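PDB 3OO8: ABC transporter binding protein AcbH from Actinoplanes, which serves as the extracellular solute receptor of an ABC transporter and binds beta-D-galactopyranose with exclusive preference. Local coordinates for residues Trp162-Ile166 and Gln228-Leu232; Val178-Phe182 and Leu232-Gln237. The protein carries 2 engineered substitutions. All blocks are in the same frame, centred on the assembly; numbering follows the deposited sequence.

Contact 1: residues Trp162-Ile166 and Gln228-Leu232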
loop_
_atom_site.group_PDB
_atom_site.type_symbol
_atom_site.label_atom_id
_atom_site.label_comp_id
_atom_site.label_asym_id
_atom_site.label_seq_id
_atom_site.Cartn_x
_atom_site.Cartn_y
_atom_site.Cartn_z
ATOM N N TRP A 162 -13.507 17.730 -0.178
ATOM C CA TRP A 162 -12.719 18.381 0.847
ATOM C C TRP A 162 -13.584 19.383 1.601
ATOM O O TRP A 162 -13.488 19.475 2.817
ATOM C CB TRP A 162 -11.555 19.115 0.207
ATOM C CG TRP A 162 -10.663 19.860 1.139
ATOM C CD1 TRP A 162 -10.661 21.206 1.391
ATOM C CD2 TRP A 162 -9.608 19.309 1.940
ATOM N NE1 TRP A 162 -9.674 21.520 2.280
ATOM C CE2 TRP A 162 -9.013 20.381 2.643
ATOM C CE3 TRP A 162 -9.113 18.015 2.131
ATOM C CZ2 TRP A 162 -7.938 20.209 3.516
ATOM C CZ3 TRP A 162 -8.028 17.830 3.001
ATOM C CH2 TRP A 162 -7.458 18.931 3.696
ATOM N N GLU A 163 -14.459 20.107 0.899
ATOM C CA GLU A 163 -15.257 21.112 1.624
ATOM C C GLU A 163 -16.157 20.435 2.640
ATOM O O GLU A 163 -16.290 20.937 3.762
ATOM C CB GLU A 163 -16.057 22.036 0.674
ATOM C CG GLU A 163 -17.219 21.372 -0.080
ATOM C CD GLU A 163 -18.533 21.279 0.729
ATOM O OE1 GLU A 163 -19.503 20.632 0.252
ATOM O OE2 GLU A 163 -18.602 21.852 1.845
ATOM N N ALA A 164 -16.747 19.294 2.287
ATOM C CA ALA A 164 -17.659 18.607 3.222
ATOM C C ALA A 164 -16.838 18.010 4.363
ATOM O O ALA A 164 -17.263 18.004 5.529
ATOM C CB ALA A 164 -18.460 17.546 2.503
ATOM N N PHE A 165 -15.625 17.578 4.032
ATOM C CA PHE A 165 -14.693 16.981 4.996
ATOM C C PHE A 165 -14.292 17.980 6.086
ATOM O O PHE A 165 -14.305 17.667 7.284
ATOM C CB PHE A 165 -13.482 16.482 4.207
ATOM C CG PHE A 165 -12.477 15.692 5.015
ATOM C CD1 PHE A 165 -12.858 14.543 5.709
ATOM C CD2 PHE A 165 -11.139 16.062 5.029
ATOM C CE1 PHE A 165 -11.939 13.804 6.402
ATOM C CE2 PHE A 165 -10.197 15.326 5.751
ATOM C CZ PHE A 165 -10.603 14.181 6.433
ATOM N N ILE A 166 -13.976 19.201 5.670
ATOM C CA ILE A 166 -13.545 20.231 6.589
ATOM C C ILE A 166 -14.763 20.641 7.395
ATOM O O ILE A 166 -14.662 20.855 8.610
ATOM C CB ILE A 166 -12.881 21.397 5.867
ATOM C CG1 ILE A 166 -11.561 20.924 5.249
ATOM C CG2 ILE A 166 -12.666 22.603 6.808
ATOM C CD1 ILE A 166 -10.551 20.354 6.237
ATOM N N GLN A 228 -1.898 22.544 1.843
ATOM C CA GLN A 228 -3.175 21.893 2.163
ATOM C C GLN A 228 -3.097 21.249 3.541
ATOM O O GLN A 228 -4.056 21.258 4.321
ATOM C CB GLN A 228 -3.524 20.821 1.112
ATOM C CG GLN A 228 -5.025 20.492 1.052
ATOM C CD GLN A 228 -5.821 21.284 0.001
ATOM O OE1 GLN A 228 -5.263 21.970 -0.869
ATOM N NE2 GLN A 228 -7.145 21.134 0.044
ATOM N N TRP A 229 -1.936 20.698 3.863
ATOM C CA TRP A 229 -1.769 20.013 5.141
ATOM C C TRP A 229 -1.835 21.023 6.293
ATOM O O TRP A 229 -2.268 20.676 7.404
ATOM C CB TRP A 229 -0.434 19.260 5.166
ATOM C CG TRP A 229 -0.338 18.142 6.168
ATOM C CD1 TRP A 229 -1.014 18.020 7.382
ATOM C CD2 TRP A 229 0.561 17.039 6.108
ATOM N NE1 TRP A 229 -0.606 16.878 8.030
ATOM C CE2 TRP A 229 0.356 16.251 7.271
ATOM C CE3 TRP A 229 1.504 16.616 5.153
ATOM C CZ2 TRP A 229 1.074 15.076 7.517
ATOM C CZ3 TRP A 229 2.231 15.437 5.398
ATOM C CH2 TRP A 229 1.992 14.666 6.557
ATOM N N ARG A 230 -1.404 22.266 6.032
ATOM C CA ARG A 230 -1.509 23.303 7.080
ATOM C C ARG A 230 -2.954 23.427 7.510
ATOM O O ARG A 230 -3.236 23.602 8.704
ATOM C CB ARG A 230 -0.932 24.657 6.620
ATOM C CG ARG A 230 0.590 24.639 6.630
ATOM C CD ARG A 230 1.237 25.879 6.025
ATOM N NE ARG A 230 0.713 27.139 6.540
ATOM C CZ ARG A 230 0.226 28.112 5.769
ATOM N NH1 ARG A 230 0.209 27.983 4.442
ATOM N NH2 ARG A 230 -0.218 29.227 6.323
ATOM N N GLU A 231 -3.866 23.351 6.555
ATOM C CA GLU A 231 -5.289 23.410 6.889
ATOM C C GLU A 231 -5.727 22.159 7.643
ATOM O O GLU A 231 -6.334 22.229 8.724
ATOM C CB GLU A 231 -6.173 23.596 5.666
ATOM C CG GLU A 231 -7.635 23.514 6.075
ATOM C CD GLU A 231 -8.625 23.873 5.001
ATOM O OE1 GLU A 231 -8.303 23.730 3.798
ATOM O OE2 GLU A 231 -9.743 24.279 5.377
ATOM N N LEU A 232 -5.392 21.001 7.078
ATOM C CA LEU A 232 -5.747 19.712 7.665
ATOM C C LEU A 232 -5.294 19.576 9.123
ATOM O O LEU A 232 -6.024 19.015 9.945
ATOM C CB LEU A 232 -5.146 18.558 6.824
ATOM C CG LEU A 232 -5.491 17.122 7.259
ATOM C CD1 LEU A 232 -6.965 16.786 7.167
ATOM C CD2 LEU A 232 -4.652 16.112 6.479
#

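Contact 2: residues Val178-Phe182 and Leu232-Gln237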
loop_
_atom_site.group_PDB
_atom_site.type_symbol
_atom_site.label_atom_id
_atom_site.label_comp_id
_atom_site.label_asym_id
_atom_site.label_seq_id
_atom_site.Cartn_x
_atom_site.Cartn_y
_atom_site.Cartn_z
ATOM N N VAL A 178 -12.185 15.014 18.873
ATOM C CA VAL A 178 -10.967 15.214 18.078
ATOM C C VAL A 178 -11.357 14.712 16.678
ATOM O O VAL A 178 -11.823 13.592 16.580
ATOM C CB VAL A 178 -9.829 14.344 18.625
ATOM C CG1 VAL A 178 -8.688 14.246 17.638
ATOM C CG2 VAL A 178 -9.360 14.848 20.011
ATOM N N PRO A 179 -11.214 15.542 15.627
ATOM C CA PRO A 179 -11.721 15.053 14.335
ATOM C C PRO A 179 -10.926 13.864 13.807
ATOM O O PRO A 179 -11.487 12.824 13.468
ATOM C CB PRO A 179 -11.578 16.276 13.420
ATOM C CG PRO A 179 -11.754 17.461 14.397
ATOM C CD PRO A 179 -10.933 16.993 15.580
ATOM N N LEU A 180 -9.619 14.040 13.706
ATOM C CA LEU A 180 -8.774 12.985 13.202
ATOM C C LEU A 180 -7.761 12.535 14.245
ATOM O O LEU A 180 -6.845 13.268 14.614
ATOM C CB LEU A 180 -8.057 13.463 11.930
ATOM C CG LEU A 180 -8.925 13.691 10.689
ATOM C CD1 LEU A 180 -8.321 14.798 9.843
ATOM C CD2 LEU A 180 -9.041 12.363 9.898
ATOM N N ALA A 181 -7.940 11.324 14.748
ATOM C CA ALA A 181 -6.895 10.708 15.557
ATOM C C ALA A 181 -5.642 10.674 14.680
ATOM O O ALA A 181 -5.705 10.337 13.495
ATOM C CB ALA A 181 -7.295 9.303 15.963
ATOM N N PHE A 182 -4.503 11.024 15.266
ATOM C CA PHE A 182 -3.286 11.172 14.487
ATOM C C PHE A 182 -2.061 10.843 15.341
ATOM O O PHE A 182 -1.952 11.290 16.488
ATOM C CB PHE A 182 -3.219 12.590 13.925
ATOM C CG PHE A 182 -2.135 12.793 12.891
ATOM C CD1 PHE A 182 -2.062 11.969 11.781
ATOM C CD2 PHE A 182 -1.209 13.824 13.041
ATOM C CE1 PHE A 182 -1.080 12.158 10.852
ATOM C CE2 PHE A 182 -0.198 14.028 12.103
ATOM C CZ PHE A 182 -0.145 13.180 11.000
ATOM N N LEU A 232 -5.392 21.001 7.078
ATOM C CA LEU A 232 -5.747 19.712 7.665
ATOM C C LEU A 232 -5.294 19.576 9.123
ATOM O O LEU A 232 -6.024 19.015 9.945
ATOM C CB LEU A 232 -5.146 18.558 6.824
ATOM C CG LEU A 232 -5.491 17.122 7.259
ATOM C CD1 LEU A 232 -6.965 16.786 7.167
ATOM C CD2 LEU A 232 -4.652 16.112 6.479
ATOM N N ALA A 233 -4.083 20.051 9.405
ATOM C CA ALA A 233 -3.456 19.894 10.713
ATOM C C ALA A 233 -4.254 20.566 11.818
ATOM O O ALA A 233 -4.121 20.169 12.987
ATOM C CB ALA A 233 -2.021 20.424 10.680
ATOM N N ALA A 234 -5.076 21.548 11.455
ATOM C CA ALA A 234 -5.966 22.188 12.451
ATOM C C ALA A 234 -6.911 21.159 13.077
ATOM O O ALA A 234 -7.443 21.382 14.179
ATOM C CB ALA A 234 -6.780 23.296 11.802
ATOM N N TYR A 235 -7.182 20.078 12.350
ATOM C CA TYR A 235 -8.154 19.070 12.775
ATOM C C TYR A 235 -7.531 17.745 13.161
ATOM O O TYR A 235 -8.249 16.795 13.455
ATOM C CB TYR A 235 -9.247 18.879 11.721
ATOM C CG TYR A 235 -9.761 20.233 11.315
ATOM C CD1 TYR A 235 -10.517 20.986 12.195
ATOM C CD2 TYR A 235 -9.410 20.799 10.098
ATOM C CE1 TYR A 235 -10.942 22.258 11.867
ATOM C CE2 TYR A 235 -9.844 22.059 9.750
ATOM C CZ TYR A 235 -10.620 22.789 10.640
ATOM O OH TYR A 235 -11.052 24.062 10.318
ATOM N N GLN A 236 -6.202 17.701 13.172
ATOM C CA GLN A 236 -5.484 16.510 13.580
ATOM C C GLN A 236 -5.100 16.531 15.050
ATOM O O GLN A 236 -4.670 17.557 15.590
ATOM C CB GLN A 236 -4.215 16.304 12.742
ATOM C CG GLN A 236 -4.519 16.031 11.260
ATOM C CD GLN A 236 -3.279 15.773 10.439
ATOM O OE1 GLN A 236 -2.317 16.551 10.482
ATOM N NE2 GLN A 236 -3.284 14.660 9.686
ATOM N N GLN A 237 -5.200 15.368 15.670
ATOM C CA GLN A 237 -4.913 15.230 17.097
ATOM C C GLN A 237 -3.567 15.848 17.503
ATOM O O GLN A 237 -2.552 15.652 16.840
ATOM C CB GLN A 237 -4.883 13.758 17.428
ATOM C CG GLN A 237 -4.989 13.475 18.912
ATOM C CD GLN A 237 -5.075 11.993 19.186
ATOM O OE1 GLN A 237 -4.868 11.169 18.299
ATOM N NE2 GLN A 237 -5.414 11.637 20.420
#

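Contact 1: residues Trp162-Ile166 and Gln228-Leu232
Trp162 reaches across to Gln228, Glu231 and Leu232, where the first turn of helix 162-174 packs beside the last turn of helix 220-232. This is helix-helix packing in a class 2 solute-binding protein fold. The two segments run nearly alongside, with axes 29° apart and 12.5 Å at closest approach. At that spacing large side chains make the contact, the indole above all. With CG anti to the backbone N (chi1 179°), the ring extends toward the second helix.

Its two faces and its edge have different neighbours. Gln228 reaches over one face. Its chain turns about the CB-CG bond, and the amide leads with NE2, which sits 3.3 Å above the ring plane and is displaced toward the rim. The amide stands steeply to the ring, at 67°, so this is no flat stack. Behind it, Gln228 CG makes a CH-pi contact over the six-membered ring. On the opposite face lies Ile166 CG1, from the next turn of the indole's own helix.

At the edge, Trp162 NE1 donates a hydrogen bond to Glu231 OE1 at 3.0 Å. The acceptor lies in the indole plane, yet the N-H comes to it from well above the carboxylate plane. The extended Glu231 chain runs alongside the ring, pointing the other way. Its other oxygen, OE2, rests on Ile166 CG2 at 3.7 Å.

Leu232 meets the indole too. Its CB meets the ring edge at Trp162 CH2, 3.9 Å away. Ile287, in a loop, touches both Trp162 and Gln228. Trp162 also shares a backbone hydrogen bond with Ala286. Deeper in, the buried Phe165 ring meets Leu232 obliquely, with CE2 3.8 Å from Leu232 CD1.

Contact 2: residues Val178-Phe182 and Leu232-Gln237
Leu180 and Gln236 form a single parallel beta bridge between the end of strand 178-181 and the loop after helix 220-232. Leu180 N donates to Tyr235 O at 3.1 Å, and Leu180 O accepts from Gln237 N at 2.9 Å. A side chain supplies the third bond. Phe182 N donates to Gln237 OE1 at 3.1 Å, on a lone pair in the carbonyl plane. With CG anti to the backbone N (chi1 -164°) and the rest extended, the Gln237 chain carries OE1 to that N-H. Phe182 O takes a hydrogen bond from Arg243 NH1.

Gln236 lays its amide flat over the Phe182 ring. The planes are 20° apart, and NE2 sits 3.5 Å above the ring centre. Gln236 OE1 accepts from Trp229 NE1, which helps fix the amide's rotation. An alanine in place of Phe182 would probably open a gap over this amide and leave its NE2 end less firmly held.

Apolar contacts add to these bonds. Pro179 CB packs on Tyr235 CB, and Leu180 CD1 meets Leu232 CD1 at 3.6 Å. Tyr235 OH bonds to Arg170 of helix 162-174. Val178 and Ala181 bond through their backbones to strand 257-261, so the sheet holds the residues on either side of the corner, while the loop takes both backbone polar groups of Leu180.

Overall arrangement
The centres of the two contacts lie about 10 Å apart on the same side of the chain's centre, and Leu232 belongs to both. Their segments alternate along the chain: 162-166, 178-182, 228-232, then 232-237. One pair is helix 162-174 with the strand 178-181 that follows it. The other is helix 220-232 with its following loop. Ile166 packs on Tyr235 and Phe165 on Leu180. Strand 178-181 joins the mixed sheet beside strand 257-261. Contact 1 joins helix 162-174 to helix 220-232, and contact 2 joins the loop after helix 220-232 to the edge of the sheet at strand 178-181. Phe182 of contact 2 lies about 8 Å, between side chains, from the galactose-binding Trp142.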